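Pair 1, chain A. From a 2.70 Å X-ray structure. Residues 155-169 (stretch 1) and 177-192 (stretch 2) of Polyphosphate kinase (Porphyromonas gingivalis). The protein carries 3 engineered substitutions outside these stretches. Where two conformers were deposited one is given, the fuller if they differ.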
# COMPACT_ATOMS: atom_id res chain seq x y z
N THR A 155 0.40 -30.12 6.08
CA THR A 155 0.97 -28.77 5.94
C THR A 155 0.69 -28.20 4.57
O THR A 155 0.51 -28.95 3.61
CB THR A 155 2.50 -28.72 6.19
OG1 THR A 155 3.14 -29.81 5.51
CG2 THR A 155 2.83 -28.77 7.68
N PHE A 156 0.65 -26.88 4.48
CA PHE A 156 0.41 -26.17 3.24
C PHE A 156 1.71 -25.53 2.77
O PHE A 156 2.56 -25.16 3.58
CB PHE A 156 -0.64 -25.08 3.47
CG PHE A 156 -1.21 -24.51 2.21
CD1 PHE A 156 -2.23 -25.17 1.54
CD2 PHE A 156 -0.75 -23.30 1.70
CE1 PHE A 156 -2.77 -24.65 0.37
CE2 PHE A 156 -1.29 -22.77 0.54
CZ PHE A 156 -2.30 -23.44 -0.13
N ILE A 157 1.87 -25.40 1.46
CA ILE A 157 2.98 -24.65 0.88
C ILE A 157 2.40 -23.57 -0.03
O ILE A 157 1.87 -23.88 -1.09
CB ILE A 157 3.93 -25.58 0.08
CG1 ILE A 157 4.57 -26.61 1.00
CG2 ILE A 157 5.03 -24.79 -0.62
CD1 ILE A 157 5.48 -27.60 0.29
N ARG A 158 2.47 -22.32 0.42
CA ARG A 158 1.88 -21.19 -0.31
C ARG A 158 2.59 -20.88 -1.62
O ARG A 158 3.79 -21.14 -1.79
CB ARG A 158 1.88 -19.93 0.55
CG ARG A 158 1.21 -20.12 1.89
CD ARG A 158 1.26 -18.85 2.68
NE ARG A 158 0.51 -17.76 2.05
CZ ARG A 158 0.54 -16.51 2.49
NH1 ARG A 158 1.28 -16.19 3.55
NH2 ARG A 158 -0.16 -15.56 1.88
N SER A 159 1.83 -20.33 -2.56
CA SER A 159 2.36 -20.02 -3.86
C SER A 159 3.09 -18.69 -3.82
O SER A 159 2.86 -17.86 -2.93
CB SER A 159 1.26 -20.03 -4.92
OG SER A 159 0.25 -19.09 -4.63
N GLY A 160 4.01 -18.51 -4.77
CA GLY A 160 4.76 -17.27 -4.92
C GLY A 160 5.83 -17.07 -3.87
O GLY A 160 6.57 -16.10 -3.90
N ARG A 161 5.90 -18.00 -2.92
CA ARG A 161 6.91 -17.96 -1.87
C ARG A 161 8.03 -18.97 -2.15
O ARG A 161 7.92 -19.83 -3.03
CB ARG A 161 6.28 -18.23 -0.50
CG ARG A 161 5.18 -17.24 -0.10
CD ARG A 161 5.75 -15.88 0.30
NE ARG A 161 5.95 -15.73 1.74
CZ ARG A 161 7.11 -15.94 2.37
NH1 ARG A 161 8.17 -16.32 1.68
NH2 ARG A 161 7.20 -15.77 3.68
N VAL A 162 9.12 -18.85 -1.41
CA VAL A 162 10.21 -19.79 -1.50
C VAL A 162 10.24 -20.55 -0.20
O VAL A 162 10.15 -19.95 0.87
CB VAL A 162 11.54 -19.07 -1.67
CG1 VAL A 162 12.69 -20.04 -1.55
CG2 VAL A 162 11.57 -18.36 -3.00
N TYR A 163 10.33 -21.87 -0.29
CA TYR A 163 10.52 -22.70 0.90
C TYR A 163 11.77 -23.54 0.73
O TYR A 163 12.24 -23.79 -0.39
CB TYR A 163 9.34 -23.65 1.12
CG TYR A 163 8.03 -23.01 1.49
CD1 TYR A 163 7.47 -23.23 2.74
CD2 TYR A 163 7.33 -22.24 0.58
CE1 TYR A 163 6.25 -22.67 3.08
CE2 TYR A 163 6.10 -21.67 0.91
CZ TYR A 163 5.57 -21.89 2.16
OH TYR A 163 4.35 -21.33 2.49
N LEU A 164 12.30 -23.97 1.87
CA LEU A 164 13.44 -24.85 1.92
C LEU A 164 12.95 -26.18 2.43
O LEU A 164 12.38 -26.27 3.53
CB LEU A 164 14.48 -24.29 2.87
CG LEU A 164 15.74 -23.59 2.38
CD1 LEU A 164 15.82 -23.40 0.87
CD2 LEU A 164 15.86 -22.27 3.11
N ALA A 165 13.14 -27.22 1.63
CA ALA A 165 12.95 -28.57 2.12
C ALA A 165 14.31 -29.09 2.57
O ALA A 165 15.26 -29.10 1.79
CB ALA A 165 12.37 -29.45 1.05
N VAL A 166 14.38 -29.49 3.83
CA VAL A 166 15.62 -29.97 4.47
C VAL A 166 15.55 -31.47 4.73
O VAL A 166 14.54 -31.96 5.24
CB VAL A 166 15.83 -29.29 5.85
CG1 VAL A 166 17.09 -29.79 6.51
CG2 VAL A 166 15.87 -27.78 5.72
N ARG A 167 16.61 -32.19 4.39
CA ARG A 167 16.74 -33.61 4.72
C ARG A 167 17.57 -33.78 5.99
O ARG A 167 18.67 -33.22 6.10
CB ARG A 167 17.42 -34.36 3.58
CG ARG A 167 17.72 -35.80 3.88
CD ARG A 167 18.02 -36.56 2.60
NE ARG A 167 19.38 -36.32 2.12
CZ ARG A 167 19.85 -36.79 0.97
NH1 ARG A 167 19.06 -37.52 0.18
NH2 ARG A 167 21.10 -36.53 0.61
N LEU A 168 17.06 -34.55 6.94
CA LEU A 168 17.74 -34.73 8.22
C LEU A 168 18.04 -36.19 8.59
O LEU A 168 17.21 -37.08 8.40
CB LEU A 168 16.89 -34.10 9.32
CG LEU A 168 16.54 -32.63 9.13
CD1 LEU A 168 15.26 -32.29 9.87
CD2 LEU A 168 17.69 -31.74 9.57
N LYS A 169 19.24 -36.42 9.14
CA LYS A 169 19.59 -37.71 9.75
C LYS A 169 19.94 -37.46 11.21
O LYS A 169 20.69 -36.55 11.52
CB LYS A 169 20.76 -38.35 9.02
CG LYS A 169 20.87 -39.85 9.25
CD LYS A 169 22.28 -40.32 8.94
CE LYS A 169 22.66 -41.51 9.79
NZ LYS A 169 24.13 -41.57 10.03
N TYR A 177 15.73 -41.29 6.57
CA TYR A 177 15.88 -39.85 6.56
C TYR A 177 14.61 -39.16 7.04
O TYR A 177 13.50 -39.54 6.65
CB TYR A 177 16.19 -39.35 5.15
CG TYR A 177 17.64 -39.42 4.74
CD1 TYR A 177 18.00 -39.97 3.51
CD2 TYR A 177 18.65 -38.93 5.56
CE1 TYR A 177 19.32 -40.02 3.10
CE2 TYR A 177 19.98 -38.99 5.16
CZ TYR A 177 20.30 -39.54 3.93
OH TYR A 177 21.61 -39.61 3.51
N SER A 178 14.78 -38.15 7.88
CA SER A 178 13.71 -37.23 8.23
C SER A 178 13.66 -36.09 7.22
O SER A 178 14.62 -35.83 6.49
CB SER A 178 13.95 -36.67 9.63
OG SER A 178 13.25 -37.44 10.59
N TYR A 179 12.52 -35.41 7.15
CA TYR A 179 12.39 -34.27 6.25
C TYR A 179 11.68 -33.12 6.90
O TYR A 179 10.77 -33.31 7.69
CB TYR A 179 11.69 -34.68 4.96
CG TYR A 179 12.54 -35.61 4.16
CD1 TYR A 179 13.60 -35.13 3.41
CD2 TYR A 179 12.31 -36.98 4.17
CE1 TYR A 179 14.40 -35.96 2.68
CE2 TYR A 179 13.11 -37.83 3.44
CZ TYR A 179 14.15 -37.32 2.70
OH TYR A 179 14.97 -38.15 1.96
N ALA A 180 12.13 -31.91 6.58
CA ALA A 180 11.54 -30.72 7.17
C ALA A 180 11.32 -29.61 6.15
O ALA A 180 11.98 -29.53 5.11
CB ALA A 180 12.37 -30.23 8.31
N LEU A 181 10.36 -28.76 6.47
CA LEU A 181 10.02 -27.66 5.61
C LEU A 181 10.23 -26.41 6.41
O LEU A 181 9.72 -26.31 7.52
CB LEU A 181 8.54 -27.75 5.22
CG LEU A 181 8.00 -26.81 4.16
CD1 LEU A 181 8.54 -27.17 2.79
CD2 LEU A 181 6.50 -26.90 4.15
N LEU A 182 10.99 -25.46 5.87
CA LEU A 182 10.92 -24.11 6.44
C LEU A 182 10.73 -22.93 5.49
O LEU A 182 10.92 -23.03 4.26
CB LEU A 182 11.99 -23.86 7.52
CG LEU A 182 13.44 -24.20 7.28
CD1 LEU A 182 14.09 -23.11 6.48
CD2 LEU A 182 14.11 -24.34 8.61
N ASN A 183 10.31 -21.82 6.08
CA ASN A 183 9.90 -20.64 5.35
C ASN A 183 11.06 -19.71 5.14
O ASN A 183 11.95 -19.62 5.98
CB ASN A 183 8.80 -19.90 6.12
CG ASN A 183 9.12 -19.75 7.60
OD1 ASN A 183 9.68 -20.65 8.23
ND2 ASN A 183 8.77 -18.61 8.16
N VAL A 184 11.08 -19.02 4.01
CA VAL A 184 12.02 -17.93 3.85
C VAL A 184 11.23 -16.64 3.98
O VAL A 184 10.50 -16.25 3.07
CB VAL A 184 12.89 -18.09 2.59
CG1 VAL A 184 13.04 -19.56 2.28
CG2 VAL A 184 12.32 -17.38 1.41
N PRO A 185 11.35 -15.99 5.14
CA PRO A 185 10.43 -14.92 5.54
C PRO A 185 10.60 -13.63 4.75
O PRO A 185 10.94 -12.59 5.33
CB PRO A 185 10.78 -14.69 7.01
CG PRO A 185 12.18 -15.16 7.16
CD PRO A 185 12.40 -16.24 6.13
N THR A 186 10.37 -13.68 3.45
CA THR A 186 10.53 -12.49 2.62
C THR A 186 9.34 -11.56 2.78
O THR A 186 9.33 -10.46 2.24
CB THR A 186 10.75 -12.82 1.15
OG1 THR A 186 9.68 -13.64 0.68
CG2 THR A 186 12.04 -13.56 1.00
N ASP A 187 8.35 -12.00 3.55
CA ASP A 187 7.26 -11.15 3.95
C ASP A 187 7.69 -10.18 5.06
O ASP A 187 6.94 -9.29 5.44
CB ASP A 187 6.09 -12.01 4.45
CG ASP A 187 6.51 -13.03 5.51
OD1 ASP A 187 7.67 -12.99 5.99
OD2 ASP A 187 5.68 -13.89 5.88
N GLY A 188 8.88 -10.40 5.60
CA GLY A 188 9.39 -9.58 6.70
C GLY A 188 10.83 -9.13 6.52
O GLY A 188 11.31 -8.26 7.23
N LEU A 189 11.53 -9.74 5.56
CA LEU A 189 12.93 -9.41 5.29
C LEU A 189 13.14 -9.27 3.78
O LEU A 189 12.33 -9.74 2.99
CB LEU A 189 13.84 -10.50 5.84
CG LEU A 189 14.07 -10.57 7.35
CD1 LEU A 189 15.22 -11.51 7.60
CD2 LEU A 189 14.39 -9.20 7.90
N PRO A 190 14.22 -8.60 3.36
CA PRO A 190 14.45 -8.54 1.93
C PRO A 190 15.02 -9.86 1.39
O PRO A 190 15.66 -10.62 2.13
CB PRO A 190 15.49 -7.44 1.80
CG PRO A 190 16.25 -7.49 3.06
CD PRO A 190 15.27 -7.90 4.12
N ARG A 191 14.78 -10.11 0.11
CA ARG A 191 15.31 -11.29 -0.57
C ARG A 191 16.82 -11.20 -0.57
O ARG A 191 17.51 -12.20 -0.38
CB ARG A 191 14.79 -11.36 -2.00
CG ARG A 191 15.20 -12.61 -2.77
CD ARG A 191 14.68 -13.89 -2.12
NE ARG A 191 15.25 -15.09 -2.74
CZ ARG A 191 14.78 -15.67 -3.84
NH1 ARG A 191 13.70 -15.20 -4.46
NH2 ARG A 191 15.37 -16.75 -4.31
N PHE A 192 17.31 -9.98 -0.79
CA PHE A 192 18.74 -9.71 -0.84
C PHE A 192 19.20 -8.91 0.37
O PHE A 192 18.63 -7.88 0.69
CB PHE A 192 19.10 -9.01 -2.14
CG PHE A 192 18.66 -9.77 -3.35
CD1 PHE A 192 19.32 -10.94 -3.72
CD2 PHE A 192 17.56 -9.36 -4.09
CE1 PHE A 192 18.91 -11.66 -4.82
CE2 PHE A 192 17.14 -10.08 -5.19
CZ PHE A 192 17.82 -11.23 -5.56

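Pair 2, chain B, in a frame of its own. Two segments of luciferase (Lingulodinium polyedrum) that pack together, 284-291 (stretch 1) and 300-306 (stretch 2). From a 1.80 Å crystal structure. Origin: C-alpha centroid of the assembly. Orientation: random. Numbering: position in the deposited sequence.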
# COMPACT_ATOMS: atom_id res chain seq x y z
N PRO B 284 16.26 21.52 0.63
CA PRO B 284 17.23 20.64 1.30
C PRO B 284 16.70 19.24 1.58
O PRO B 284 17.39 18.45 2.24
CB PRO B 284 17.47 21.38 2.61
CG PRO B 284 16.03 21.75 2.96
CD PRO B 284 15.50 22.30 1.63
N TYR B 285 15.50 18.95 1.09
CA TYR B 285 14.83 17.65 1.33
C TYR B 285 14.62 16.76 0.14
O TYR B 285 14.81 17.17 -1.00
CB TYR B 285 13.43 17.88 1.91
CG TYR B 285 13.41 18.70 3.16
CD1 TYR B 285 14.13 18.29 4.29
CD2 TYR B 285 12.67 19.89 3.23
CE1 TYR B 285 14.12 19.05 5.46
CE2 TYR B 285 12.66 20.66 4.43
CZ TYR B 285 13.39 20.22 5.52
OH TYR B 285 13.43 20.97 6.68
N THR B 286 14.21 15.52 0.43
CA THR B 286 13.88 14.57 -0.61
C THR B 286 12.40 14.23 -0.40
O THR B 286 11.98 13.92 0.70
CB THR B 286 14.72 13.27 -0.52
OG1 THR B 286 16.11 13.58 -0.74
CG2 THR B 286 14.26 12.26 -1.60
N PHE B 287 11.61 14.32 -1.46
CA PHE B 287 10.21 14.01 -1.37
C PHE B 287 9.87 12.81 -2.24
O PHE B 287 10.63 12.44 -3.14
CB PHE B 287 9.33 15.19 -1.85
CG PHE B 287 9.17 16.29 -0.84
CD1 PHE B 287 10.22 17.17 -0.57
CD2 PHE B 287 7.97 16.46 -0.17
CE1 PHE B 287 10.06 18.20 0.35
CE2 PHE B 287 7.81 17.48 0.76
CZ PHE B 287 8.85 18.35 1.02
N MSE B 288 8.73 12.20 -1.96
CA MSE B 288 8.27 11.09 -2.75
C MSE B 288 6.84 11.41 -3.11
O MSE B 288 6.04 11.75 -2.24
CB MSE B 288 8.30 9.76 -1.97
CG MSE B 288 7.52 8.67 -2.70
SE MSE B 288 7.61 6.91 -1.86
CE MSE B 288 9.24 6.41 -2.57
N ARG B 289 6.50 11.31 -4.40
CA ARG B 289 5.14 11.54 -4.80
C ARG B 289 4.56 10.25 -5.32
O ARG B 289 5.12 9.61 -6.20
CB ARG B 289 5.02 12.62 -5.90
CG ARG B 289 3.55 12.88 -6.28
CD ARG B 289 3.41 13.80 -7.52
NE ARG B 289 3.94 13.16 -8.73
CZ ARG B 289 4.28 13.83 -9.84
NH1 ARG B 289 4.75 13.19 -10.90
NH2 ARG B 289 4.15 15.16 -9.89
N GLN B 290 3.43 9.86 -4.75
CA GLN B 290 2.72 8.65 -5.15
C GLN B 290 1.49 9.11 -5.94
O GLN B 290 0.73 9.96 -5.48
CB GLN B 290 2.28 7.91 -3.89
CG GLN B 290 1.47 6.64 -4.11
CD GLN B 290 1.16 5.96 -2.80
OE1 GLN B 290 2.07 5.59 -2.04
NE2 GLN B 290 -0.13 5.80 -2.51
N ALA B 291 1.28 8.55 -7.13
CA ALA B 291 0.14 8.93 -7.95
C ALA B 291 -0.59 7.67 -8.37
O ALA B 291 -0.02 6.83 -9.09
CB ALA B 291 0.63 9.73 -9.19
N PHE B 300 -3.17 11.74 -5.39
CA PHE B 300 -1.78 11.91 -4.99
C PHE B 300 -1.51 11.79 -3.48
O PHE B 300 -2.32 12.22 -2.65
CB PHE B 300 -1.24 13.30 -5.42
CG PHE B 300 -1.23 13.52 -6.90
CD1 PHE B 300 -2.29 14.18 -7.53
CD2 PHE B 300 -0.18 13.04 -7.68
CE1 PHE B 300 -2.29 14.36 -8.91
CE2 PHE B 300 -0.17 13.22 -9.06
CZ PHE B 300 -1.23 13.88 -9.67
N VAL B 301 -0.37 11.18 -3.15
CA VAL B 301 0.07 11.07 -1.76
C VAL B 301 1.49 11.61 -1.80
O VAL B 301 2.27 11.24 -2.69
CB VAL B 301 0.08 9.58 -1.24
CG1 VAL B 301 0.61 9.55 0.21
CG2 VAL B 301 -1.33 9.01 -1.27
N PHE B 302 1.83 12.51 -0.88
CA PHE B 302 3.20 13.05 -0.81
C PHE B 302 3.82 12.69 0.52
O PHE B 302 3.15 12.76 1.57
CB PHE B 302 3.22 14.58 -0.95
CG PHE B 302 2.94 15.08 -2.34
CD1 PHE B 302 1.63 15.19 -2.80
CD2 PHE B 302 3.98 15.42 -3.19
CE1 PHE B 302 1.36 15.64 -4.08
CE2 PHE B 302 3.72 15.87 -4.48
CZ PHE B 302 2.41 15.98 -4.92
N TYR B 303 5.11 12.33 0.48
CA TYR B 303 5.87 11.97 1.68
C TYR B 303 7.18 12.73 1.65
O TYR B 303 7.72 13.03 0.57
CB TYR B 303 6.27 10.48 1.69
CG TYR B 303 5.17 9.48 1.37
CD1 TYR B 303 4.84 9.16 0.05
CD2 TYR B 303 4.53 8.79 2.38
CE1 TYR B 303 3.90 8.16 -0.25
CE2 TYR B 303 3.60 7.78 2.10
CZ TYR B 303 3.29 7.47 0.79
OH TYR B 303 2.41 6.43 0.53
N VAL B 304 7.71 13.04 2.83
CA VAL B 304 9.00 13.71 2.90
C VAL B 304 9.95 12.72 3.59
O VAL B 304 9.57 12.03 4.54
CB VAL B 304 8.92 15.06 3.67
CG1 VAL B 304 8.46 14.84 5.13
CG2 VAL B 304 10.29 15.73 3.65
N LYS B 305 11.18 12.62 3.10
CA LYS B 305 12.13 11.68 3.68
C LYS B 305 12.73 12.21 5.00
O LYS B 305 13.41 13.24 5.01
CB LYS B 305 13.24 11.37 2.68
CG LYS B 305 13.85 10.00 2.93
CD LYS B 305 15.05 9.73 2.07
CE LYS B 305 15.46 8.29 2.24
NZ LYS B 305 16.62 7.94 1.35
N VAL B 306 12.47 11.51 6.10
CA VAL B 306 12.98 11.98 7.39
C VAL B 306 14.25 11.23 7.82
O VAL B 306 14.99 11.69 8.70
CB VAL B 306 11.87 11.89 8.49
CG1 VAL B 306 10.68 12.82 8.11
CG2 VAL B 306 11.37 10.45 8.66
O HOH W 1 14.67 14.74 3.17

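Both pairs are two neighbouring antiparallel strands of one sheet, and their backbones superpose to 0.5 Å over 14 central residues. The strand axes approach to 4.5 Å at 150° in pair 1 and to 4.6 Å at 154° in pair 2. The register is the same: Leu A164 faces Leu A182 where Met B288 faces Tyr B303, and Val A166 faces Ala A180 where Gln B290 faces Val B301. These are the hydrogen-bonded pairs. In pair 1 Leu A164 N reaches Leu A182 O at 2.9 Å and Leu A182 N reaches Leu A164 O at 2.8 Å; in pair 2 Met B288 N to Tyr B303 O is 2.8 Å and Tyr B303 N to Met B288 O is 2.9 Å. This ladder uses only main-chain atoms, so it leaves the side chains free to differ.

On the face carrying these pairs, pair 1 is wholly aliphatic at the matched sites. Leu A164 CB lies 3.8 Å from Leu A182 CD1, and beside it the small Ala A180 meets Val A166, CB to CB, at 4.3 Å. Pair 2 builds the same face from longer and partly polar groups. Met B288, a selenomethionine, sets its CG 3.9 Å from Tyr B303 CD1, and the tyrosine then reaches diagonally to Gln B290, where its OH donates to OE1 at 2.7 Å. The rule is that a polar pair can be buried here if its groups find partners; Gln B290 NE2 is satisfied elsewhere in the structure.

The other face matches Tyr A163 with Phe B287, both in the m rotamer, their side-chain centres 1.2 Å apart. Their neighbours differ. Tyr A163 CD1 packs against Leu A181 CG at 3.9 Å, one position diagonally across, whereas the Phe B287 ring takes its directly paired residue over one face, with Val B304 CG2 4.1 Å from the ring centroid. Asn A183, which matches Val B304, instead has its side-chain amide hydrogen-bonded elsewhere in the structure.

At the next pair on this face, bulk is distributed differently. Ala A165 is small, and Leu A181 extends to Ile A157, CD2 to CG1 3.7 Å. In pair 2 both sites are large: the Arg B289 chain runs across Phe B302, with CG 3.9 Å from the ring centroid, over the face. Farther along, Arg A167 CD comes within 3.5 Å of Tyr A179 OH, while at the matching pair Ala B291 CB rests 3.6 Å from Phe B300 CE2.

One residue before Tyr A163 and Phe B287, Val A162 and Thr B286 nearly coincide, their side-chain centres 0.4 Å apart. Val A162 CB packs on Val A184 CG2 at 3.6 Å, and Thr B286 CB lies 4.0 Å from Lys B305 CB. The main-chain link there is weak in pair 1, Val A184 N to Val A162 O at 3.4 Å, but firm in pair 2, Lys B305 N to Thr B286 O at 2.8 Å. For a designer, the backbone fixes which residues meet, and side-chain size and reach can be traded across the pairs.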